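Local coordinates for protein porin B (Pseudomonas putida, PDB 4GEY) that forms a beta-barrel channel in the outer membrane that takes up carbohydrates and probably admits glucose and related sugars to the periplasm, at residues L78-Q81 with G85-D88; Q133-Q138 with E154-N159. The protein carries 2 engineered substitutions. One frame throughout, in Å; residues are numbered along the deposited sequence.

How the contacts relate
Contact 1 (78-81 with 85-88) lies at the surface, about 30 Å from the centre of the chain, where a short turn joins two barrel strands; contact 2 (133-138 with 154-159) is buried, about 14 Å from that centre, and ties a strand to a loop folded into the barrel. The chemistry follows the place: contact 1 mixes backbone hydrogen bonds and one to a glutamine side chain with apolar packing beside detergent, whereas contact 2 is a charged and polar cluster around one carboxylate. Their centres are about 17 Å apart, yet the two touch. Trp-86 and Leu-80 pack on Ile-136 of contact 2, and His-87 O probably accepts from Gln-138 NE2. Both meet the same detergent molecule.

Contact 1 (L78-Q81 with G85-D88); sequences LDLQ and GWHD. With C8E ((hydroxyethyloxy)tri(ethyloxy)octane), chain G.
Leu-80 and Trp-86 run abreast in the same direction, the leucine methyl CD1 3.7 Å from ring atom CE3. Detergent C8 sits over the centre of one indole face, 3.4 Å from Trp-86 CE2. A tryptophan suits a membrane boundary, its broad ring packing on hydrocarbon while its N-H can face polar groups. With a serine in its place the indole is gone, which would probably open a gap beside Leu-80 CD1 and leave the detergent without a flat surface. The turn is closed by Trp-86 N donating to Leu-80 O at 3.1 Å, and by a weak bond from Gly-85 N to Gln-81 O. At the positive phi of Gly-85 (82°) a CB would press on the preceding carbonyl oxygen. Gln-81 sends an extended chain, its CG anti to the backbone N (chi1 -170°), alongside His-87 to Asp-88; there OE1 accepts from Asp-88 N at 3.0 Å, in the carbonyl plane. Asp-79, whose short carboxylate can fold back, N-caps helix 80-83, its OD1 accepting from Lys-82 N and, more weakly, Gln-81 N. This is the short helical connection of a beta-hairpin, joining antiparallel barrel strands 66-79 and 89-100, while Leu-80 and Trp-86 reach strand 129-140.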
loop_
_atom_site.group_PDB
_atom_site.type_symbol
_atom_site.label_atom_id
_atom_site.label_comp_id
_atom_site.label_asym_id
_atom_site.label_seq_id
_atom_site.Cartn_x
_atom_site.Cartn_y
_atom_site.Cartn_z
ATOM N N LEU A 78 21.320 -9.292 5.203
ATOM C CA LEU A 78 22.393 -10.146 5.684
ATOM C C LEU A 78 22.032 -11.630 5.713
ATOM O O LEU A 78 21.026 -12.044 6.300
ATOM C CB LEU A 78 22.877 -9.680 7.054
ATOM C CG LEU A 78 23.899 -8.538 7.093
ATOM C CD1 LEU A 78 23.430 -7.299 6.328
ATOM C CD2 LEU A 78 24.225 -8.196 8.553
ATOM N N ASP A 79 22.867 -12.422 5.053
ATOM C CA ASP A 79 22.788 -13.869 5.132
ATOM C C ASP A 79 23.511 -14.278 6.422
ATOM O O ASP A 79 24.737 -14.437 6.432
ATOM C CB ASP A 79 23.469 -14.474 3.899
ATOM C CG ASP A 79 23.290 -15.977 3.798
ATOM O OD1 ASP A 79 23.393 -16.672 4.829
ATOM O OD2 ASP A 79 23.052 -16.468 2.675
ATOM N N LEU A 80 22.762 -14.439 7.512
ATOM C CA LEU A 80 23.377 -14.723 8.809
ATOM C C LEU A 80 23.972 -16.132 8.918
ATOM O O LEU A 80 24.654 -16.453 9.900
ATOM C CB LEU A 80 22.392 -14.486 9.953
ATOM C CG LEU A 80 21.929 -13.054 10.195
ATOM C CD1 LEU A 80 21.018 -13.016 11.416
ATOM C CD2 LEU A 80 23.108 -12.125 10.358
ATOM N N GLN A 81 23.719 -16.976 7.924
ATOM C CA GLN A 81 24.283 -18.315 7.956
ATOM C C GLN A 81 25.740 -18.266 7.535
ATOM O O GLN A 81 26.579 -18.954 8.117
ATOM C CB GLN A 81 23.516 -19.280 7.060
ATOM C CG GLN A 81 23.949 -20.715 7.271
ATOM C CD GLN A 81 23.290 -21.683 6.312
ATOM O OE1 GLN A 81 22.058 -21.793 6.257
ATOM N NE2 GLN A 81 24.112 -22.393 5.541
ATOM N N GLY A 85 26.927 -18.139 10.974
ATOM C CA GLY A 85 26.763 -19.575 11.106
ATOM C C GLY A 85 25.364 -19.996 11.547
ATOM O O GLY A 85 25.132 -21.174 11.833
ATOM N N TRP A 86 24.431 -19.044 11.592
ATOM C CA TRP A 86 23.056 -19.321 12.009
ATOM C C TRP A 86 22.229 -19.911 10.863
ATOM O O TRP A 86 21.906 -19.205 9.910
ATOM C CB TRP A 86 22.384 -18.045 12.546
ATOM C CG TRP A 86 23.097 -17.425 13.718
ATOM C CD1 TRP A 86 24.220 -17.898 14.339
ATOM C CD2 TRP A 86 22.738 -16.220 14.411
ATOM N NE1 TRP A 86 24.583 -17.062 15.369
ATOM C CE2 TRP A 86 23.693 -16.024 15.433
ATOM C CE3 TRP A 86 21.710 -15.284 14.262
ATOM C CZ2 TRP A 86 23.646 -14.939 16.302
ATOM C CZ3 TRP A 86 21.668 -14.202 15.122
ATOM C CH2 TRP A 86 22.631 -14.040 16.131
ATOM N N HIS A 87 21.875 -21.194 10.969
ATOM C CA HIS A 87 21.212 -21.920 9.876
ATOM C C HIS A 87 19.910 -21.256 9.407
ATOM O O HIS A 87 19.057 -20.906 10.228
ATOM C CB HIS A 87 20.998 -23.402 10.236
ATOM C CG HIS A 87 20.549 -24.249 9.077
ATOM N ND1 HIS A 87 19.324 -24.883 9.049
ATOM C CD2 HIS A 87 21.152 -24.547 7.902
ATOM C CE1 HIS A 87 19.195 -25.540 7.909
ATOM N NE2 HIS A 87 20.291 -25.351 7.193
ATOM N N ASP A 88 19.760 -21.155 8.081
ATOM C CA ASP A 88 18.930 -20.134 7.424
ATOM C C ASP A 88 18.365 -19.062 8.334
ATOM O O ASP A 88 17.231 -19.138 8.794
ATOM C CB ASP A 88 17.849 -20.689 6.483
ATOM C CG ASP A 88 17.593 -22.151 6.670
ATOM O OD1 ASP A 88 17.715 -22.636 7.810
ATOM O OD2 ASP A 88 17.248 -22.810 5.669
HETATM C C1 C8E G . 13.880 -15.552 15.372
HETATM C C2 C8E G . 15.369 -15.261 15.545
HETATM C C3 C8E G . 16.156 -16.492 15.987
HETATM C C4 C8E G . 17.660 -16.255 15.826
HETATM C C5 C8E G . 18.506 -17.076 16.806
HETATM C C6 C8E G . 19.520 -17.936 16.053
HETATM C C7 C8E G . 20.360 -18.817 16.969
HETATM C C8 C8E G . 21.767 -18.256 17.161
HETATM O O9 C8E G . 22.612 -19.224 17.759
HETATM C C10 C8E G . 22.853 -20.315 16.894
HETATM C C11 C8E G . 23.998 -21.174 17.412
HETATM O O12 C8E G . 24.319 -22.133 16.425
#

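Contact 2 (Q133-Q138 with E154-N159). With C8E ((hydroxyethyloxy)tri(ethyloxy)octane), chain G.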
loop_
_atom_site.group_PDB
_atom_site.type_symbol
_atom_site.label_atom_id
_atom_site.label_comp_id
_atom_site.label_asym_id
_atom_site.label_seq_id
_atom_site.Cartn_x
_atom_site.Cartn_y
_atom_site.Cartn_z
ATOM N N GLN A 133 12.596 -0.954 8.000
ATOM C CA GLN A 133 12.725 -2.380 8.299
ATOM C C GLN A 133 13.916 -2.613 9.207
ATOM O O GLN A 133 14.988 -2.030 9.008
ATOM C CB GLN A 133 12.934 -3.223 7.033
ATOM C CG GLN A 133 11.765 -3.312 6.063
ATOM C CD GLN A 133 12.152 -4.037 4.782
ATOM O OE1 GLN A 133 13.320 -4.033 4.367
ATOM N NE2 GLN A 133 11.176 -4.681 4.159
HETATM N N MSE A 134 13.719 -3.474 10.201
HETATM C CA MSE A 134 14.815 -3.991 11.014
HETATM C C MSE A 134 14.376 -5.304 11.623
HETATM O O MSE A 134 13.707 -5.332 12.651
HETATM C CB MSE A 134 15.211 -3.032 12.122
HETATM C CG MSE A 134 16.392 -3.536 12.948
HETATM SE SE MSE A 134 16.809 -2.304 14.419
HETATM C CE MSE A 134 15.318 -2.679 15.641
ATOM N N TRP A 135 14.739 -6.400 10.977
ATOM C CA TRP A 135 14.257 -7.674 11.435
ATOM C C TRP A 135 15.187 -8.840 11.182
ATOM O O TRP A 135 15.970 -8.847 10.237
ATOM C CB TRP A 135 12.863 -7.956 10.876
ATOM C CG TRP A 135 12.668 -7.845 9.378
ATOM C CD1 TRP A 135 11.968 -6.872 8.718
ATOM C CD2 TRP A 135 13.113 -8.762 8.370
ATOM N NE1 TRP A 135 11.968 -7.118 7.364
ATOM C CE2 TRP A 135 12.662 -8.272 7.126
ATOM C CE3 TRP A 135 13.860 -9.935 8.394
ATOM C CZ2 TRP A 135 12.935 -8.914 5.928
ATOM C CZ3 TRP A 135 14.127 -10.567 7.198
ATOM C CH2 TRP A 135 13.669 -10.053 5.985
ATOM N N ILE A 136 15.086 -9.824 12.065
ATOM C CA ILE A 136 15.826 -11.064 11.943
ATOM C C ILE A 136 14.806 -12.156 11.654
ATOM O O ILE A 136 13.658 -12.078 12.094
ATOM C CB ILE A 136 16.625 -11.350 13.228
ATOM C CG1 ILE A 136 17.423 -12.645 13.113
ATOM C CG2 ILE A 136 15.711 -11.388 14.438
ATOM C CD1 ILE A 136 18.252 -12.936 14.348
ATOM N N LYS A 137 15.209 -13.152 10.881
ATOM C CA LYS A 137 14.292 -14.209 10.477
ATOM C C LYS A 137 14.985 -15.567 10.439
ATOM O O LYS A 137 16.096 -15.670 9.944
ATOM C CB LYS A 137 13.714 -13.885 9.101
ATOM C CG LYS A 137 12.872 -14.996 8.507
ATOM C CD LYS A 137 12.049 -14.479 7.348
ATOM C CE LYS A 137 12.755 -14.665 6.044
ATOM N NZ LYS A 137 12.131 -13.765 5.048
ATOM N N GLN A 138 14.342 -16.608 10.961
ATOM C CA GLN A 138 14.916 -17.947 10.864
ATOM C C GLN A 138 13.888 -19.002 10.434
ATOM O O GLN A 138 12.730 -18.971 10.851
ATOM C CB GLN A 138 15.606 -18.342 12.180
ATOM C CG GLN A 138 16.494 -19.587 12.072
ATOM C CD GLN A 138 17.384 -19.806 13.299
ATOM O OE1 GLN A 138 16.908 -19.867 14.435
ATOM N NE2 GLN A 138 18.689 -19.920 13.065
ATOM N N GLU A 154 2.709 -4.268 8.234
ATOM C CA GLU A 154 1.883 -5.455 8.017
ATOM C C GLU A 154 1.889 -5.914 6.545
ATOM O O GLU A 154 1.882 -7.125 6.244
ATOM C CB GLU A 154 0.439 -5.222 8.492
ATOM C CG GLU A 154 0.200 -5.169 10.015
ATOM C CD GLU A 154 0.427 -3.785 10.616
ATOM O OE1 GLU A 154 0.991 -2.907 9.909
ATOM O OE2 GLU A 154 0.038 -3.571 11.789
ATOM N N GLY A 155 1.937 -4.943 5.635
ATOM C CA GLY A 155 1.786 -5.221 4.219
ATOM C C GLY A 155 2.939 -5.981 3.618
ATOM O O GLY A 155 2.826 -6.536 2.526
ATOM N N GLU A 156 4.056 -6.001 4.330
ATOM C CA GLU A 156 5.249 -6.698 3.881
ATOM C C GLU A 156 5.062 -8.226 3.868
ATOM O O GLU A 156 5.705 -8.918 3.083
ATOM C CB GLU A 156 6.425 -6.291 4.769
ATOM C CG GLU A 156 7.722 -7.025 4.515
ATOM C CD GLU A 156 8.882 -6.430 5.282
ATOM O OE1 GLU A 156 9.052 -5.197 5.240
ATOM O OE2 GLU A 156 9.628 -7.193 5.925
ATOM N N ASP A 157 4.192 -8.752 4.735
ATOM C CA ASP A 157 3.897 -10.186 4.739
ATOM C C ASP A 157 2.428 -10.477 4.490
ATOM O O ASP A 157 2.067 -11.490 3.892
ATOM C CB ASP A 157 4.310 -10.823 6.066
ATOM C CG ASP A 157 5.798 -10.749 6.299
ATOM O OD1 ASP A 157 6.270 -9.639 6.638
ATOM O OD2 ASP A 157 6.483 -11.789 6.139
ATOM N N PHE A 158 1.574 -9.582 4.955
ATOM C CA PHE A 158 0.142 -9.827 4.902
ATOM C C PHE A 158 -0.513 -8.985 3.807
ATOM O O PHE A 158 -0.153 -7.814 3.622
ATOM C CB PHE A 158 -0.471 -9.540 6.280
ATOM C CG PHE A 158 0.073 -10.425 7.386
ATOM C CD1 PHE A 158 1.192 -10.058 8.101
ATOM C CD2 PHE A 158 -0.547 -11.622 7.703
ATOM C CE1 PHE A 158 1.679 -10.863 9.111
ATOM C CE2 PHE A 158 -0.067 -12.427 8.697
ATOM C CZ PHE A 158 1.053 -12.051 9.405
ATOM N N ASN A 159 -1.443 -9.585 3.058
ATOM C CA ASN A 159 -2.258 -8.826 2.105
ATOM C C ASN A 159 -1.355 -8.150 1.073
ATOM O O ASN A 159 -1.686 -7.112 0.507
ATOM C CB ASN A 159 -3.109 -7.803 2.881
ATOM C CG ASN A 159 -4.074 -7.019 1.997
ATOM O OD1 ASN A 159 -4.209 -5.802 2.135
ATOM N ND2 ASN A 159 -4.745 -7.710 1.088
HETATM C C1 C8E G . 13.880 -15.552 15.372
HETATM C C2 C8E G . 15.369 -15.261 15.545
HETATM C C3 C8E G . 16.156 -16.492 15.987
HETATM C C4 C8E G . 17.660 -16.255 15.826
HETATM C C5 C8E G . 18.506 -17.076 16.806
HETATM C C6 C8E G . 19.520 -17.936 16.053
HETATM C C7 C8E G . 20.360 -18.817 16.969
HETATM C C8 C8E G . 21.767 -18.256 17.161
HETATM O O9 C8E G . 22.612 -19.224 17.759
HETATM C C10 C8E G . 22.853 -20.315 16.894
HETATM C C11 C8E G . 23.998 -21.174 17.412
HETATM O O12 C8E G . 24.319 -22.133 16.425
#
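Glu-156 reaches across to strand 129-140 and offers one carboxylate oxygen to Gln-133 and the other to Trp-135. Gln-133 NE2 donates to Glu-156 OE1 with an N-H...O angle of 156°; the modelled separation of 2.4 Å is too short to be taken literally. The amide and carboxylate planes stand 77° apart. Trp-135 NE1 adds a weak, strongly bent bond to Glu-156 OE2 at 2.7 Å. The glutamate spans the gap because its chain is extended and CG lies anti to the backbone N (chi1 175°).

Lys-148 forms a salt bridge with Glu-156 OE2, so this acid is held by a cation as well as by two neutral N-H donors, which would probably favour its charged form. The other end of the Gln-133 amide, OE1, accepts from Lys-92; a glutamine suits the position because its amide can donate a hydrogen bond to an acid while accepting one from a lysine. Lys-148 is shared with Asp-157, whose OD1 it bridges, while Arg-194 bridges OD2. Glu-154 O takes both Asp-157 N (3.2 Å) and Phe-158 N (2.8 Å), which fixes the turn that presents Glu-156.

On the strand's opposite, membrane-facing side, Ile-136 and Gln-138 meet the detergent tail, with Ile-136 CD1 3.7 Å from C4. The inward-facing cluster joins strand 129-140, with neighbours 89-100 and 145-149, to a loop folded into the barrel, consistent with the porin design in which inward loops narrow the channel; the side chain of Glu-156 lies about 10 Å from bound glucose. Phe-158 carries that loop on to strands 190-198 and 232-245.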